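Local coordinates for protein sorbitol dehydrogenase (Gluconobacter oxydans, PDB 5ITG) that oxidises D-sorbitol, probably to L-sorbose with NADP as acceptor, and has a Rossmann-fold domain, at residues V303-P308 / D319-S324; P308-G313 / Q369-A374; G134-I137 / A143-L146. One frame throughout, in Å; residues are numbered along the deposited sequence.

Interactions 1 and 2 lie side by side in the helical C-terminal part of the protein, their centres about 7 Å apart, and both draw on helix 288-312: segment 303-308 faces 319-324, and the adjoining 308-313, sharing Pro-308, faces 369-374. Both are buried and rely on aliphatic packing, with the side-chain polar groups nearby bonded mainly outside the paired segments. Interaction 3, between 134-137 and 143-146, belongs to the Rossmann domain, its centre about 38 Å from that of interaction 1 and about 35 Å from that of interaction 2. It is only partly buried, joins two pieces of one loop, and is held by two direct hydrogen bonds and by packing of the Asn-136 amide over the Phe-144 ring.

Interaction 1: residues V303-P308 / D319-S324; sequences VMLCFP and DAIEDS
Leu-305 projects from helix 288-312 onto Ala-320 and Ile-321, an aliphatic contact inside the helical C-terminal domain of the mannitol dehydrogenase family. It joins this long helix to the short helix 317-320 that follows it in the chain, at the point where the chain turns into helix 324-338.

The packing depends on the fork of the leucine. Its CB already points toward 319-324, and with CG turned opposite the backbone nitrogen (chi1 176°) the two methyls are set against Ala-320 and Ile-321. Leu-305 CG lies 4.0 Å from Ala-320 CB, and the CA atoms of Leu-305 and Ala-320 approach to 7.0 Å. The CD2 branch instead goes to Ile-321, whose side chain, bent at CG1 (chi2 71°), crosses the leucine at about a right angle. All three residues are buried, and Ile-321 also packs on Leu-327 and Leu-330 of helix 324-338, so that Leu-305 belongs to a larger apolar cluster.

The polar atoms near this cluster are bonded within the turn and beyond it. Residues 320-323 form a type I beta turn, closed by a hydrogen bond of 3.0 Å from Asp-323 N to Ala-320 O. Asp-323 then serves as N-cap of helix 324-338, its OD1 accepting from Leu-326 N, while OD2 forms a salt bridge with Lys-480 and a hydrogen bond with Tyr-314 OH.

Where the leucine meets the turn, Leu-305 CD1 lies 3.8 Å from Ala-320 O, the carbonyl oxygen that accepts the turn bond, and Leu-305 CD2 is 4.0 Å from Ile-321 CD1.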
loop_
_atom_site.group_PDB
_atom_site.type_symbol
_atom_site.label_atom_id
_atom_site.label_comp_id
_atom_site.label_asym_id
_atom_site.label_seq_id
_atom_site.Cartn_x
_atom_site.Cartn_y
_atom_site.Cartn_z
ATOM N N VAL A 303 2.372 -6.161 14.124
ATOM C CA VAL A 303 3.559 -6.553 14.876
ATOM C C VAL A 303 3.257 -6.968 16.309
ATOM O O VAL A 303 3.980 -7.789 16.872
ATOM C CB VAL A 303 4.652 -5.463 14.876
ATOM C CG1 VAL A 303 5.267 -5.363 13.481
ATOM C CG2 VAL A 303 4.085 -4.129 15.313
HETATM N N MSE A 304 2.199 -6.419 16.904
HETATM C CA MSE A 304 1.845 -6.809 18.272
HETATM C C MSE A 304 1.433 -8.279 18.256
HETATM O O MSE A 304 1.536 -8.992 19.262
HETATM C CB MSE A 304 0.696 -5.951 18.811
HETATM C CG MSE A 304 0.191 -6.379 20.180
HETATM SE SE MSE A 304 1.541 -6.371 21.592
HETATM C CE MSE A 304 1.553 -4.468 21.986
ATOM N N LEU A 305 0.969 -8.731 17.098
ATOM C CA LEU A 305 0.571 -10.121 16.934
ATOM C C LEU A 305 1.782 -10.995 16.590
ATOM O O LEU A 305 2.017 -12.039 17.207
ATOM C CB LEU A 305 -0.450 -10.250 15.798
ATOM C CG LEU A 305 -0.878 -11.682 15.447
ATOM C CD1 LEU A 305 -1.769 -12.238 16.561
ATOM C CD2 LEU A 305 -1.630 -11.695 14.129
ATOM N N CYS A 306 2.561 -10.552 15.609
ATOM C CA CYS A 306 3.688 -11.350 15.142
ATOM C C CYS A 306 4.931 -11.457 16.002
ATOM O O CYS A 306 5.601 -12.483 15.954
ATOM C CB CYS A 306 4.064 -10.928 13.719
ATOM S SG CYS A 306 2.767 -11.324 12.498
ATOM N N PHE A 307 5.258 -10.437 16.792
ATOM C CA PHE A 307 6.444 -10.550 17.629
ATOM C C PHE A 307 6.267 -11.701 18.633
ATOM O O PHE A 307 7.133 -12.577 18.742
ATOM C CB PHE A 307 6.749 -9.227 18.357
ATOM C CG PHE A 307 7.226 -8.109 17.447
ATOM C CD1 PHE A 307 7.874 -8.386 16.244
ATOM C CD2 PHE A 307 7.087 -6.776 17.831
ATOM C CE1 PHE A 307 8.376 -7.360 15.440
ATOM C CE2 PHE A 307 7.591 -5.735 17.026
ATOM C CZ PHE A 307 8.234 -6.031 15.834
ATOM N N PRO A 308 5.153 -11.720 19.389
ATOM C CA PRO A 308 5.020 -12.840 20.324
ATOM C C PRO A 308 4.671 -14.147 19.599
ATOM O O PRO A 308 4.991 -15.241 20.081
ATOM C CB PRO A 308 3.925 -12.367 21.285
ATOM C CG PRO A 308 3.106 -11.433 20.454
ATOM C CD PRO A 308 4.141 -10.682 19.659
ATOM N N ASP A 319 -2.050 -18.339 11.508
ATOM C CA ASP A 319 -1.899 -19.336 12.571
ATOM C C ASP A 319 -1.860 -18.587 13.906
ATOM O O ASP A 319 -2.429 -19.028 14.910
ATOM C CB ASP A 319 -0.583 -20.114 12.449
ATOM C CG ASP A 319 -0.402 -20.777 11.099
ATOM O OD1 ASP A 319 -1.313 -21.499 10.648
ATOM O OD2 ASP A 319 0.676 -20.578 10.496
ATOM N N ALA A 320 -1.165 -17.453 13.916
ATOM C CA ALA A 320 -1.041 -16.656 15.129
ATOM C C ALA A 320 -2.350 -16.009 15.559
ATOM O O ALA A 320 -2.668 -15.971 16.749
ATOM C CB ALA A 320 0.032 -15.584 14.945
ATOM N N ILE A 321 -3.122 -15.513 14.594
ATOM C CA ILE A 321 -4.377 -14.847 14.918
ATOM C C ILE A 321 -5.414 -15.827 15.478
ATOM O O ILE A 321 -6.382 -15.415 16.115
ATOM C CB ILE A 321 -4.947 -14.097 13.681
ATOM C CG1 ILE A 321 -6.044 -13.126 14.118
ATOM C CG2 ILE A 321 -5.475 -15.090 12.645
ATOM C CD1 ILE A 321 -5.524 -11.911 14.884
ATOM N N GLU A 322 -5.192 -17.119 15.247
ATOM C CA GLU A 322 -6.087 -18.167 15.737
ATOM C C GLU A 322 -5.734 -18.569 17.166
ATOM O O GLU A 322 -6.480 -19.297 17.822
ATOM C CB GLU A 322 -6.020 -19.396 14.822
ATOM C CG GLU A 322 -6.840 -19.250 13.537
ATOM C CD GLU A 322 -6.460 -20.273 12.474
ATOM O OE1 GLU A 322 -6.289 -21.462 12.819
ATOM O OE2 GLU A 322 -6.338 -19.886 11.289
ATOM N N ASP A 323 -4.585 -18.106 17.644
ATOM C CA ASP A 323 -4.171 -18.407 19.009
ATOM C C ASP A 323 -5.042 -17.553 19.936
ATOM O O ASP A 323 -5.017 -16.324 19.863
ATOM C CB ASP A 323 -2.685 -18.063 19.193
ATOM C CG ASP A 323 -2.153 -18.475 20.547
ATOM O OD1 ASP A 323 -2.559 -17.864 21.554
ATOM O OD2 ASP A 323 -1.330 -19.419 20.606
ATOM N N SER A 324 -5.802 -18.210 20.807
ATOM C CA SER A 324 -6.706 -17.518 21.720
ATOM C C SER A 324 -6.047 -16.435 22.570
ATOM O O SER A 324 -6.608 -15.347 22.739
ATOM C CB SER A 324 -7.405 -18.530 22.639
ATOM O OG SER A 324 -8.339 -17.870 23.477
#

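Interaction 2: residues P308-G313 / Q369-A374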
loop_
_atom_site.group_PDB
_atom_site.type_symbol
_atom_site.label_atom_id
_atom_site.label_comp_id
_atom_site.label_asym_id
_atom_site.label_seq_id
_atom_site.Cartn_x
_atom_site.Cartn_y
_atom_site.Cartn_z
ATOM N N PRO A 308 5.153 -11.720 19.389
ATOM C CA PRO A 308 5.020 -12.840 20.324
ATOM C C PRO A 308 4.671 -14.147 19.599
ATOM O O PRO A 308 4.991 -15.241 20.081
ATOM C CB PRO A 308 3.925 -12.367 21.285
ATOM C CG PRO A 308 3.106 -11.433 20.454
ATOM C CD PRO A 308 4.141 -10.682 19.659
ATOM N N GLY A 309 4.028 -14.029 18.439
ATOM C CA GLY A 309 3.671 -15.207 17.666
ATOM C C GLY A 309 4.894 -15.998 17.204
ATOM O O GLY A 309 4.864 -17.233 17.139
ATOM N N ILE A 310 5.968 -15.283 16.875
ATOM C CA ILE A 310 7.210 -15.910 16.435
ATOM C C ILE A 310 7.817 -16.675 17.619
ATOM O O ILE A 310 8.368 -17.767 17.451
ATOM C CB ILE A 310 8.224 -14.847 15.919
ATOM C CG1 ILE A 310 7.695 -14.203 14.635
ATOM C CG2 ILE A 310 9.590 -15.498 15.666
ATOM C CD1 ILE A 310 8.508 -12.999 14.150
ATOM N N LEU A 311 7.708 -16.111 18.819
ATOM C CA LEU A 311 8.234 -16.776 20.008
ATOM C C LEU A 311 7.451 -18.065 20.284
ATOM O O LEU A 311 8.023 -19.063 20.719
ATOM C CB LEU A 311 8.155 -15.849 21.228
ATOM C CG LEU A 311 9.191 -14.722 21.267
ATOM C CD1 LEU A 311 8.864 -13.725 22.373
ATOM C CD2 LEU A 311 10.570 -15.329 21.470
ATOM N N VAL A 312 6.145 -18.041 20.041
ATOM C CA VAL A 312 5.322 -19.230 20.252
ATOM C C VAL A 312 5.688 -20.271 19.196
ATOM O O VAL A 312 5.584 -21.470 19.433
ATOM C CB VAL A 312 3.811 -18.912 20.151
ATOM C CG1 VAL A 312 2.995 -20.206 20.212
ATOM C CG2 VAL A 312 3.396 -17.998 21.280
ATOM N N GLY A 313 6.128 -19.810 18.031
ATOM C CA GLY A 313 6.514 -20.744 16.989
ATOM C C GLY A 313 5.580 -20.770 15.801
ATOM O O GLY A 313 5.569 -21.732 15.034
ATOM N N GLN A 369 4.019 -14.526 6.195
ATOM C CA GLN A 369 4.840 -15.145 7.224
ATOM C C GLN A 369 5.085 -14.164 8.362
ATOM O O GLN A 369 5.293 -12.974 8.136
ATOM C CB GLN A 369 6.180 -15.605 6.642
ATOM C CG GLN A 369 6.084 -16.799 5.695
ATOM C CD GLN A 369 5.246 -16.500 4.470
ATOM O OE1 GLN A 369 5.525 -15.555 3.728
ATOM N NE2 GLN A 369 4.209 -17.309 4.247
ATOM N N THR A 370 5.057 -14.675 9.586
ATOM C CA THR A 370 5.284 -13.851 10.763
ATOM C C THR A 370 6.673 -13.221 10.726
ATOM O O THR A 370 6.838 -12.044 11.039
ATOM C CB THR A 370 5.151 -14.684 12.040
ATOM O OG1 THR A 370 5.997 -15.837 11.945
ATOM C CG2 THR A 370 3.705 -15.127 12.231
ATOM N N LEU A 371 7.676 -14.002 10.339
ATOM C CA LEU A 371 9.033 -13.470 10.274
ATOM C C LEU A 371 9.127 -12.322 9.277
ATOM O O LEU A 371 9.896 -11.381 9.474
ATOM C CB LEU A 371 10.032 -14.578 9.907
ATOM C CG LEU A 371 10.527 -15.402 11.102
ATOM C CD1 LEU A 371 11.452 -16.517 10.633
ATOM C CD2 LEU A 371 11.262 -14.483 12.074
ATOM N N ARG A 372 8.333 -12.390 8.214
ATOM C CA ARG A 372 8.353 -11.340 7.203
ATOM C C ARG A 372 7.770 -10.054 7.782
ATOM O O ARG A 372 8.275 -8.957 7.532
ATOM C CB ARG A 372 7.549 -11.767 5.975
ATOM C CG ARG A 372 8.199 -11.358 4.658
ATOM C CD ARG A 372 7.245 -11.523 3.487
ATOM N NE ARG A 372 6.117 -10.600 3.581
ATOM C CZ ARG A 372 6.235 -9.276 3.613
ATOM N NH1 ARG A 372 7.437 -8.712 3.554
ATOM N NH2 ARG A 372 5.154 -8.514 3.708
ATOM N N ILE A 373 6.707 -10.197 8.561
ATOM C CA ILE A 373 6.066 -9.049 9.191
ATOM C C ILE A 373 7.035 -8.409 10.182
ATOM O O ILE A 373 7.044 -7.192 10.362
ATOM C CB ILE A 373 4.777 -9.476 9.943
ATOM C CG1 ILE A 373 3.759 -10.031 8.942
ATOM C CG2 ILE A 373 4.186 -8.293 10.707
ATOM C CD1 ILE A 373 3.377 -9.059 7.837
ATOM N N ALA A 374 7.870 -9.240 10.803
ATOM C CA ALA A 374 8.833 -8.768 11.788
ATOM C C ALA A 374 10.109 -8.168 11.186
ATOM O O ALA A 374 10.913 -7.574 11.909
ATOM C CB ALA A 374 9.193 -9.908 12.737
#
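Ile-310 packs between the end of helix 288-312 and the short helix 370-374, touching Thr-370, Leu-371 and Ala-374. The axes of segments 308-312 and 370-374 pass 9.8 Å apart and run at 142°, closer to antiparallel than to perpendicular.

The apolar contacts all use the isoleucine. Its CG1 arm stretches to full length (chi2 171°), which drives CD1 against the methyl of Ala-374; the 3.5 Å from Ile-310 CD1 to Ala-374 CB is tighter than ordinary van der Waals contact. Leu-371 comes in across it, placing its CD2 3.8 Å from Ile-310 CD1. Met-412 and Tyr-423 also touch Ile-310.

Thr-370 gives the contact a polar flank. It slides past Ile-310 in the opposite direction, bringing Thr-370 OG1 to 3.6 Å from Ile-310 CG1. This is van der Waals contact with an aliphatic carbon; the hydroxyl's polar partner is Tyr-314 O, which ties helix 370-374 to the chain just beyond helix 288-312.

At the end of that helix Tyr-314 N pairs with Gly-309 O, and a weak bond links Gly-313 N to Ile-310 O. With the positive phi of Gly-313 (110°), these bonds make up a Schellman motif, a common C-terminal helix cap, with Gly-313 as its C-prime residue.

Interaction 3: residues G134-I137 / A143-L146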
loop_
_atom_site.group_PDB
_atom_site.type_symbol
_atom_site.label_atom_id
_atom_site.label_comp_id
_atom_site.label_asym_id
_atom_site.label_seq_id
_atom_site.Cartn_x
_atom_site.Cartn_y
_atom_site.Cartn_z
ATOM N N GLY A 134 10.182 4.664 -7.575
ATOM C CA GLY A 134 9.787 5.257 -8.836
ATOM C C GLY A 134 9.683 6.771 -8.831
ATOM O O GLY A 134 9.695 7.382 -9.893
ATOM N N TYR A 135 9.579 7.386 -7.655
ATOM C CA TYR A 135 9.462 8.839 -7.591
ATOM C C TYR A 135 10.807 9.568 -7.671
ATOM O O TYR A 135 10.861 10.799 -7.681
ATOM C CB TYR A 135 8.675 9.259 -6.341
ATOM C CG TYR A 135 7.211 8.849 -6.410
ATOM C CD1 TYR A 135 6.800 7.587 -5.981
ATOM C CD2 TYR A 135 6.258 9.685 -6.996
ATOM C CE1 TYR A 135 5.481 7.162 -6.141
ATOM C CE2 TYR A 135 4.930 9.270 -7.167
ATOM C CZ TYR A 135 4.551 8.003 -6.741
ATOM O OH TYR A 135 3.259 7.560 -6.961
ATOM N N ASN A 136 11.889 8.800 -7.738
ATOM C CA ASN A 136 13.225 9.371 -7.885
ATOM C C ASN A 136 13.602 10.419 -6.845
ATOM O O ASN A 136 14.150 11.469 -7.186
ATOM C CB ASN A 136 13.366 9.960 -9.298
ATOM C CG ASN A 136 14.753 10.534 -9.569
ATOM O OD1 ASN A 136 15.767 9.898 -9.293
ATOM N ND2 ASN A 136 14.795 11.736 -10.127
ATOM N N ILE A 137 13.293 10.144 -5.579
ATOM C CA ILE A 137 13.649 11.059 -4.499
ATOM C C ILE A 137 14.935 10.522 -3.866
ATOM O O ILE A 137 14.961 9.400 -3.367
ATOM C CB ILE A 137 12.563 11.116 -3.400
ATOM C CG1 ILE A 137 11.240 11.604 -3.986
ATOM C CG2 ILE A 137 13.024 12.016 -2.267
ATOM C CD1 ILE A 137 11.317 12.944 -4.688
ATOM N N ALA A 143 15.574 15.228 -1.995
ATOM C CA ALA A 143 15.065 15.998 -3.126
ATOM C C ALA A 143 15.005 15.178 -4.414
ATOM O O ALA A 143 15.606 14.112 -4.510
ATOM C CB ALA A 143 15.925 17.240 -3.343
ATOM N N PHE A 144 14.268 15.686 -5.396
ATOM C CA PHE A 144 14.143 15.017 -6.686
ATOM C C PHE A 144 15.561 14.976 -7.259
ATOM O O PHE A 144 16.212 16.016 -7.382
ATOM C CB PHE A 144 13.223 15.823 -7.598
ATOM C CG PHE A 144 12.950 15.173 -8.920
ATOM C CD1 PHE A 144 12.222 13.991 -8.989
ATOM C CD2 PHE A 144 13.408 15.752 -10.099
ATOM C CE1 PHE A 144 11.950 13.389 -10.224
ATOM C CE2 PHE A 144 13.145 15.165 -11.331
ATOM C CZ PHE A 144 12.413 13.980 -11.398
ATOM N N ASP A 145 16.031 13.781 -7.609
ATOM C CA ASP A 145 17.389 13.610 -8.114
ATOM C C ASP A 145 17.594 13.983 -9.577
ATOM O O ASP A 145 17.267 13.212 -10.478
ATOM C CB ASP A 145 17.845 12.171 -7.893
ATOM C CG ASP A 145 19.351 12.052 -7.800
ATOM O OD1 ASP A 145 20.049 12.775 -8.541
ATOM O OD2 ASP A 145 19.833 11.231 -6.994
ATOM N N LEU A 146 18.158 15.163 -9.802
ATOM C CA LEU A 146 18.414 15.653 -11.153
ATOM C C LEU A 146 19.622 14.985 -11.798
ATOM O O LEU A 146 19.942 15.248 -12.955
ATOM C CB LEU A 146 18.624 17.167 -11.120
ATOM C CG LEU A 146 17.436 17.939 -10.543
ATOM C CD1 LEU A 146 17.783 19.417 -10.426
ATOM C CD2 LEU A 146 16.221 17.724 -11.431
#
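Asn-136 and Asp-145 are joined by two hydrogen bonds. Asp-145 N donates to Asn-136 O over 3.0 Å, almost straight at 174°. Beside this bond the backbones bridge once, at Ile-137 and Phe-144. The side-chain nitrogen Asn-136 ND2 donates in turn to Asp-145 O at 2.9 Å; the acceptor lies close to the amide plane, although the donor is tilted out of the plane of the carbonyl it meets. Asn-136 thus grips the same residue with its backbone carbonyl and its amide. The Asp-145 carboxylate has other partners, Glu-147 N and Asn-138 ND2, which tie it to the chain next to both segments.

The asparagine amide also touches Phe-144. With CG opposite the backbone N (chi1 -178°), Asn-136 ND2 reaches over one face of the ring, toward the rim, 3.3 Å from Phe-144 CE1, with amide and ring nearly perpendicular (81°). Tyr-135 O meets the edge of that ring, 3.7 Å from Phe-144 CD1. Ile-137 CD1 folds back to 4.0 Å from Phe-144 CA.

The two segments belong to the loop between strand 125-128 and helix 149-156 of the Rossmann domain. Phe-144 packs on Val-151 of helix 149-156, on Ala-201 and Tyr-205 of helix 194-209, and edge-to-face with Phe-165, while Tyr-135 OH bonds to Ser-187 at the end of strand 184-187 and to Asp-189.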